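Local structure of protein yhhW (1TQ5) at residues I48-G53 and E103-S108; V68-V73 and T109-L114. The protein degrades the flavonoid quercetin in vitro as a metal-dependent 2,3-dioxygenase of the pirin family, a bicupin whose physiological role is unknown. All blocks are in the same frame, centred on the assembly; numbering follows the deposited sequence.

Contact 1: I48-G53 and E103-S108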
ATOM      1  N   ILE A  48       9.992  11.808   2.909  1.00 18.38           N
ATOM      2  CA  ILE A  48      11.190  12.281   2.236  1.00 18.39           C
ATOM      3  C   ILE A  48      11.355  13.798   2.238  1.00 19.49           C
ATOM      4  O   ILE A  48      10.423  14.537   1.942  1.00 17.66           O
ATOM      5  CB  ILE A  48      11.200  11.782   0.774  1.00 20.47           C
ATOM      6  CG1 ILE A  48      11.170  10.250   0.760  1.00 21.52           C
ATOM      7  CG2 ILE A  48      12.431  12.315   0.030  1.00 22.37           C
ATOM      8  CD1 ILE A  48      11.098   9.651  -0.633  1.00 32.59           C
ATOM      9  N   GLU A  49      12.572  14.231   2.551  1.00 19.21           N
ATOM     10  CA  GLU A  49      12.956  15.637   2.612  1.00 20.32           C
ATOM     11  C   GLU A  49      12.879  16.310   1.237  1.00 20.53           C
ATOM     12  O   GLU A  49      13.089  15.671   0.212  1.00 18.41           O
ATOM     13  CB  GLU A  49      14.389  15.714   3.150  1.00 19.65           C
ATOM     14  CG  GLU A  49      14.955  17.090   3.372  1.00 29.55           C
ATOM     15  CD  GLU A  49      16.456  17.028   3.571  1.00 36.33           C
ATOM     16  OE1 GLU A  49      16.945  15.929   3.906  1.00 30.87           O
ATOM     17  OE2 GLU A  49      17.143  18.057   3.399  1.00 45.78           O
ATOM     18  N   ALA A  50      12.587  17.603   1.218  1.00 23.22           N
ATOM     19  CA  ALA A  50      12.496  18.335  -0.040  1.00 26.67           C
ATOM     20  C   ALA A  50      13.754  18.139  -0.888  1.00 28.72           C
ATOM     21  O   ALA A  50      14.876  18.208  -0.376  1.00 30.83           O
ATOM     22  CB  ALA A  50      12.284  19.824   0.234  1.00 26.69           C
ATOM     23  N   GLY A  51      13.555  17.877  -2.178  1.00 28.61           N
ATOM     24  CA  GLY A  51      14.671  17.699  -3.091  1.00 27.89           C
ATOM     25  C   GLY A  51      15.420  16.382  -3.020  1.00 26.69           C
ATOM     26  O   GLY A  51      16.333  16.152  -3.806  1.00 30.19           O
ATOM     27  N   GLN A  52      15.051  15.518  -2.081  1.00 25.82           N
ATOM     28  CA  GLN A  52      15.713  14.227  -1.936  1.00 22.54           C
ATOM     29  C   GLN A  52      14.896  13.092  -2.532  1.00 23.19           C
ATOM     30  O   GLN A  52      13.749  13.284  -2.941  1.00 23.42           O
ATOM     31  CB  GLN A  52      15.983  13.932  -0.461  1.00 20.78           C
ATOM     32  CG  GLN A  52      17.280  14.528   0.058  1.00 28.37           C
ATOM     33  CD  GLN A  52      18.502  13.744  -0.397  1.00 34.50           C
ATOM     34  OE1 GLN A  52      19.637  14.169  -0.183  1.00 37.55           O
ATOM     35  NE2 GLN A  52      18.272  12.587  -1.018  1.00 31.50           N
ATOM     36  N   GLY A  53      15.493  11.903  -2.568  1.00 21.06           N
ATOM     37  CA  GLY A  53      14.806  10.749  -3.114  1.00 24.18           C
ATOM     38  C   GLY A  53      15.722   9.560  -3.328  1.00 26.01           C
ATOM     39  O   GLY A  53      16.905   9.605  -2.988  1.00 24.08           O
ATOM     40  N   GLU A 103      12.830   7.745  -7.563  1.00 25.83           N
ATOM     41  CA  GLU A 103      11.700   8.537  -7.086  1.00 28.42           C
ATOM     42  C   GLU A 103      12.247   9.616  -6.173  1.00 27.09           C
ATOM     43  O   GLU A 103      12.975   9.317  -5.230  1.00 29.12           O
ATOM     44  CB  GLU A 103      10.722   7.677  -6.278  1.00 28.31           C
ATOM     45  CG  GLU A 103       9.519   7.175  -7.048  1.00 39.28           C
ATOM     46  CD  GLU A 103       9.692   5.752  -7.522  1.00 48.97           C
ATOM     47  OE1 GLU A 103      10.136   4.916  -6.705  1.00 50.78           O
ATOM     48  OE2 GLU A 103       9.372   5.469  -8.697  1.00 47.79           O
ATOM     49  N   TYR A 104      11.896  10.865  -6.438  1.00 25.89           N
ATOM     50  CA  TYR A 104      12.380  11.942  -5.597  1.00 24.57           C
ATOM     51  C   TYR A 104      11.308  12.988  -5.339  1.00 22.34           C
ATOM     52  O   TYR A 104      10.259  13.002  -5.982  1.00 19.97           O
ATOM     53  CB  TYR A 104      13.624  12.587  -6.229  1.00 27.19           C
ATOM     54  CG  TYR A 104      13.336  13.446  -7.434  1.00 27.77           C
ATOM     55  CD1 TYR A 104      12.963  14.780  -7.286  1.00 34.48           C
ATOM     56  CD2 TYR A 104      13.411  12.921  -8.722  1.00 32.74           C
ATOM     57  CE1 TYR A 104      12.670  15.571  -8.391  1.00 39.11           C
ATOM     58  CE2 TYR A 104      13.118  13.703  -9.834  1.00 34.69           C
ATOM     59  CZ  TYR A 104      12.746  15.027  -9.661  1.00 41.21           C
ATOM     60  OH  TYR A 104      12.428  15.804 -10.755  1.00 47.10           O
ATOM     61  N   ASN A 105      11.578  13.844  -4.367  1.00 21.88           N
ATOM     62  CA  ASN A 105      10.674  14.918  -3.999  1.00 22.44           C
ATOM     63  C   ASN A 105      11.107  16.134  -4.806  1.00 25.48           C
ATOM     64  O   ASN A 105      12.163  16.706  -4.551  1.00 24.12           O
ATOM     65  CB  ASN A 105      10.804  15.205  -2.508  1.00 21.11           C
ATOM     66  CG  ASN A 105       9.876  16.302  -2.044  1.00 22.60           C
ATOM     67  OD1 ASN A 105       9.184  16.932  -2.843  1.00 18.60           O
ATOM     68  ND2 ASN A 105       9.860  16.540  -0.744  1.00 15.91           N
ATOM     69  N   PRO A 106      10.306  16.533  -5.808  1.00 28.20           N
ATOM     70  CA  PRO A 106      10.637  17.692  -6.648  1.00 32.09           C
ATOM     71  C   PRO A 106      10.518  19.042  -5.939  1.00 33.17           C
ATOM     72  O   PRO A 106      11.103  20.038  -6.370  1.00 33.59           O
ATOM     73  CB  PRO A 106       9.658  17.561  -7.810  1.00 33.47           C
ATOM     74  CG  PRO A 106       8.448  16.962  -7.148  1.00 30.72           C
ATOM     75  CD  PRO A 106       9.070  15.882  -6.278  1.00 30.25           C
ATOM     76  N   SER A 107       9.754  19.080  -4.855  1.00 31.71           N
ATOM     77  CA  SER A 107       9.586  20.319  -4.116  1.00 34.01           C
ATOM     78  C   SER A 107      10.925  20.747  -3.525  1.00 37.93           C
ATOM     79  O   SER A 107      11.678  19.921  -3.008  1.00 38.66           O
ATOM     80  CB  SER A 107       8.567  20.129  -2.995  1.00 33.81           C
ATOM     81  OG  SER A 107       8.518  21.269  -2.163  1.00 29.46           O
ATOM     82  N   SER A 108      11.225  22.037  -3.607  1.00 39.73           N
ATOM     83  CA  SER A 108      12.476  22.545  -3.067  1.00 41.54           C
ATOM     84  C   SER A 108      12.251  23.053  -1.652  1.00 42.70           C
ATOM     85  O   SER A 108      13.183  23.528  -1.005  1.00 45.18           O
ATOM     86  CB  SER A 108      13.019  23.683  -3.938  1.00 41.83           C
ATOM     87  OG  SER A 108      12.173  24.824  -3.884  1.00 43.54           O
TER
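The carboxamide of Asn-105 lies with one face under Ala-50, whose CA sits over the ND2 end at 3.3 Å, while ND2 reaches past it to make a weak hydrogen bond to Ile-48 O. The second flat group, the Tyr-104 ring, leads away from 48-53 toward Glu-74 and Gln-76; only its CB leans on this segment, 3.4 Å from Gln-52 O. Two loops of the N-terminal cupin domain meet here: a type II beta turn from Glu-49 to Gln-52, and an Asx turn in which Asn-105 OD1 accepts from Ser-107 N at 3.0 Å. That donor stands 44° above the carbonyl plane, on the same face as Ala-50. With CG of Asn-105 anti to the backbone N (chi1 -179°), CG comes within 3.9 Å of Ala-50 CA. ND2 finds its stronger partner in Glu-110 O. Gly-51 takes the positive-phi position of the type II turn and gives a weak N-H bond to Asn-105 O. Beyond the turn, Gly-53 and Tyr-104 form an antiparallel non-hydrogen-bonded pair, their CA atoms 3.7 Å apart; any CB on Gly-53 would strike Tyr-104 CA and Glu-103 O. Glu-103, a probable metal ligand, turns its side chain away toward His-101. The backbone join is fixed by Asn-105 N, which donates to Gln-52 O at 2.7 Å, almost straight, with an N-H...O angle of 168°.

Contact 2: V68-V73 and T109-L114; sequences VLEGTV and TERLHL
His-113 O accepts from two successive backbone amides, Leu-69 N at 2.8 Å and Glu-70 N at 3.1 Å, the signature of a classic beta bulge. The extra residue shifts the register by one between the Val-68 and Leu-114 pair and the Glu-70 and His-113 pair, and His-113 N closes the latter by donating back to Glu-70 O. On the packed face, Leu-112 is the wedge: its side chain crosses that of Val-68 at about a right angle, CD1 against CG1, and its CD2 lies 3.7 Å from Val-73 CB. Leu-114 CD2 adds to this face against Val-73 CG2. Gly-71 passes so near Arg-111 that a CB would collide with Arg-111 O. At the loop end a water accepts from Thr-72 N and lies 3.1 Å from Arg-111 O.

The Glu-70 and His-113 face is polar and looser. Leu-69 CD1 rests over one face of the imidazole, 3.8 Å from the centroid of the His-113 ring, in a CH-pi contact, while NE2 is hydrogen-bonded to Asp-45 OD1. A water at the ring edge, in its plane, lies 2.8 Å from His-113 ND1 and has a weak bond to Glu-70 OE1. Beyond, an extended chain, with CG anti to the backbone N (chi1 -179°), carries the Glu-70 carboxylate to Arg-111, where OE2 takes NE at 2.9 Å in a salt bridge and OE1 has a weaker bond from NH1. OE2 meets NE in the guanidinium plane, but NE stands above the carboxylate plane, the two planes being 50° apart. With Glu-110 OE2 only 5.2 Å from Glu-70 OE2, the arginine probably also eases repulsion between the carboxylates. An alanine at Glu-70 would probably leave the guanidinium without its counter-charge and set it free to turn.

In the fold, strand 112-119 runs between strands 63-70 and 40-48 of one sheet, while Val-73, in strand 72-77 of the other sheet, packs with Val-68 on Val-85 of strand 82-86.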
ATOM      1  N   VAL A  68       0.653   8.458  -2.671  1.00 16.87           N
ATOM      2  CA  VAL A  68       1.128   9.719  -2.113  1.00 17.49           C
ATOM      3  C   VAL A  68       0.094  10.330  -1.175  1.00 22.19           C
ATOM      4  O   VAL A  68      -1.048  10.579  -1.564  1.00 21.53           O
ATOM      5  CB  VAL A  68       1.453  10.734  -3.228  1.00 18.88           C
ATOM      6  CG1 VAL A  68       2.052  11.995  -2.624  1.00 18.73           C
ATOM      7  CG2 VAL A  68       2.421  10.108  -4.236  1.00 22.27           C
ATOM      8  N   LEU A  69       0.516  10.572   0.061  1.00 23.91           N
ATOM      9  CA  LEU A  69      -0.346  11.134   1.092  1.00 25.65           C
ATOM     10  C   LEU A  69      -0.197  12.646   1.226  1.00 25.94           C
ATOM     11  O   LEU A  69      -1.171  13.356   1.483  1.00 24.33           O
ATOM     12  CB  LEU A  69      -0.026  10.478   2.433  1.00 26.39           C
ATOM     13  CG  LEU A  69      -0.133   8.951   2.465  1.00 32.50           C
ATOM     14  CD1 LEU A  69       0.357   8.423   3.804  1.00 39.93           C
ATOM     15  CD2 LEU A  69      -1.572   8.542   2.225  1.00 36.76           C
ATOM     16  N   GLU A  70       1.025  13.135   1.053  1.00 23.46           N
ATOM     17  CA  GLU A  70       1.298  14.561   1.174  1.00 25.82           C
ATOM     18  C   GLU A  70       2.464  14.952   0.270  1.00 25.09           C
ATOM     19  O   GLU A  70       3.461  14.231   0.183  1.00 19.56           O
ATOM     20  CB  GLU A  70       1.631  14.893   2.631  1.00 28.52           C
ATOM     21  CG  GLU A  70       1.921  16.363   2.904  1.00 36.51           C
ATOM     22  CD  GLU A  70       2.480  16.587   4.301  1.00 47.79           C
ATOM     23  OE1 GLU A  70       1.849  16.122   5.274  1.00 54.92           O
ATOM     24  OE2 GLU A  70       3.549  17.227   4.428  1.00 50.97           O
ATOM     25  N   GLY A  71       2.332  16.093  -0.402  1.00 24.61           N
ATOM     26  CA  GLY A  71       3.386  16.552  -1.285  1.00 24.66           C
ATOM     27  C   GLY A  71       3.296  15.990  -2.695  1.00 25.44           C
ATOM     28  O   GLY A  71       2.212  15.670  -3.195  1.00 24.65           O
ATOM     29  N   THR A  72       4.450  15.872  -3.341  1.00 24.13           N
ATOM     30  CA  THR A  72       4.517  15.364  -4.699  1.00 22.75           C
ATOM     31  C   THR A  72       5.735  14.465  -4.868  1.00 20.53           C
ATOM     32  O   THR A  72       6.759  14.668  -4.220  1.00 18.74           O
ATOM     33  CB  THR A  72       4.639  16.527  -5.719  1.00 24.73           C
ATOM     34  OG1 THR A  72       3.608  17.495  -5.479  1.00 31.25           O
ATOM     35  CG2 THR A  72       4.505  16.004  -7.150  1.00 24.65           C
ATOM     36  N   VAL A  73       5.617  13.464  -5.733  1.00 20.61           N
ATOM     37  CA  VAL A  73       6.729  12.572  -6.013  1.00 22.10           C
ATOM     38  C   VAL A  73       6.950  12.533  -7.519  1.00 24.87           C
ATOM     39  O   VAL A  73       5.996  12.528  -8.298  1.00 28.43           O
ATOM     40  CB  VAL A  73       6.472  11.138  -5.506  1.00 21.69           C
ATOM     41  CG1 VAL A  73       5.292  10.520  -6.235  1.00 25.90           C
ATOM     42  CG2 VAL A  73       7.729  10.295  -5.699  1.00 21.96           C
ATOM     43  N   THR A 109      11.018  22.940  -1.163  1.00 41.88           N
ATOM     44  CA  THR A 109      10.704  23.430   0.171  1.00 43.30           C
ATOM     45  C   THR A 109       9.640  22.647   0.943  1.00 41.10           C
ATOM     46  O   THR A 109       9.371  22.952   2.103  1.00 42.50           O
ATOM     47  CB  THR A 109      10.255  24.901   0.093  1.00 44.77           C
ATOM     48  OG1 THR A 109      10.011  25.404   1.412  1.00 50.81           O
ATOM     49  CG2 THR A 109       8.981  25.021  -0.740  1.00 44.30           C
ATOM     50  N   GLU A 110       9.039  21.639   0.317  1.00 38.30           N
ATOM     51  CA  GLU A 110       7.990  20.861   0.979  1.00 36.18           C
ATOM     52  C   GLU A 110       8.321  19.367   1.027  1.00 31.20           C
ATOM     53  O   GLU A 110       8.850  18.814   0.064  1.00 30.23           O
ATOM     54  CB  GLU A 110       6.667  21.081   0.245  1.00 38.25           C
ATOM     55  CG  GLU A 110       5.430  20.643   1.006  1.00 48.08           C
ATOM     56  CD  GLU A 110       4.158  20.876   0.213  1.00 55.21           C
ATOM     57  OE1 GLU A 110       3.939  22.027  -0.226  1.00 55.55           O
ATOM     58  OE2 GLU A 110       3.380  19.913   0.032  1.00 59.42           O
ATOM     59  N   ARG A 111       8.002  18.716   2.145  1.00 26.76           N
ATOM     60  CA  ARG A 111       8.290  17.292   2.300  1.00 26.11           C
ATOM     61  C   ARG A 111       7.333  16.392   1.526  1.00 23.08           C
ATOM     62  O   ARG A 111       6.269  16.826   1.062  1.00 20.24           O
ATOM     63  CB  ARG A 111       8.253  16.890   3.777  1.00 27.69           C
ATOM     64  CG  ARG A 111       6.868  16.878   4.386  1.00 27.71           C
ATOM     65  CD  ARG A 111       6.880  16.287   5.796  1.00 26.65           C
ATOM     66  NE  ARG A 111       5.528  16.217   6.336  1.00 31.16           N
ATOM     67  CZ  ARG A 111       5.183  15.562   7.437  1.00 35.69           C
ATOM     68  NH1 ARG A 111       3.920  15.573   7.839  1.00 40.77           N
ATOM     69  NH2 ARG A 111       6.093  14.894   8.135  1.00 37.69           N
ATOM     70  N   LEU A 112       7.727  15.132   1.387  1.00 20.10           N
ATOM     71  CA  LEU A 112       6.922  14.144   0.689  1.00 19.06           C
ATOM     72  C   LEU A 112       6.591  12.998   1.640  1.00 17.61           C
ATOM     73  O   LEU A 112       7.463  12.483   2.332  1.00 17.62           O
ATOM     74  CB  LEU A 112       7.680  13.613  -0.532  1.00 19.58           C
ATOM     75  CG  LEU A 112       7.182  12.331  -1.212  1.00 19.62           C
ATOM     76  CD1 LEU A 112       5.802  12.530  -1.811  1.00 20.66           C
ATOM     77  CD2 LEU A 112       8.182  11.935  -2.297  1.00 18.40           C
ATOM     78  N   HIS A 113       5.323  12.614   1.680  1.00 18.79           N
ATOM     79  CA  HIS A 113       4.887  11.516   2.532  1.00 18.40           C
ATOM     80  C   HIS A 113       4.154  10.505   1.663  1.00 19.33           C
ATOM     81  O   HIS A 113       3.143  10.831   1.033  1.00 17.10           O
ATOM     82  CB  HIS A 113       3.963  12.034   3.631  1.00 18.15           C
ATOM     83  CG  HIS A 113       3.573  10.995   4.630  1.00 23.79           C
ATOM     84  ND1 HIS A 113       2.663  11.237   5.634  1.00 29.11           N
ATOM     85  CD2 HIS A 113       3.973   9.709   4.784  1.00 29.72           C
ATOM     86  CE1 HIS A 113       2.518  10.146   6.364  1.00 34.04           C
ATOM     87  NE2 HIS A 113       3.302   9.205   5.869  1.00 25.75           N
ATOM     88  N   LEU A 114       4.660   9.277   1.616  1.00 16.30           N
ATOM     89  CA  LEU A 114       4.027   8.255   0.799  1.00 19.60           C
ATOM     90  C   LEU A 114       4.125   6.837   1.342  1.00 19.38           C
ATOM     91  O   LEU A 114       4.916   6.546   2.241  1.00 20.03           O
ATOM     92  CB  LEU A 114       4.620   8.279  -0.612  1.00 19.85           C
ATOM     93  CG  LEU A 114       6.125   8.010  -0.753  1.00 25.61           C
ATOM     94  CD1 LEU A 114       6.439   6.577  -0.382  1.00 25.37           C
ATOM     95  CD2 LEU A 114       6.558   8.274  -2.180  1.00 28.81           C
TER
HETATM   96  O   HOH W   1       0.694  13.024   6.415  1.00 38.34           O
HETATM   97  O   HOH W   2       6.560  17.214  -2.040  1.00 29.66           O

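How the contacts relate
The centres of contacts 1 and 2 lie 8 Å apart, at one end of the N-terminal cupin domain. Their segments alternate along the chain, in the order 48-53, 68-73, 103-108, 109-114, with the last two continuous in sequence. Both contacts reach the sheet in which strands 99-104 and 72-77 are neighbours, and both lie where the chain passes between that sheet and the one holding strands 40-48, 112-119 and 63-70. Direct joins include a probable hydrogen bond of 2.7 Å from Ile-48 N to Leu-112 O, and Pro-106 packed against Thr-72. Together they tie the two sheets at this end of the cupin, at the end of the strand that carries the metal ligand His-101.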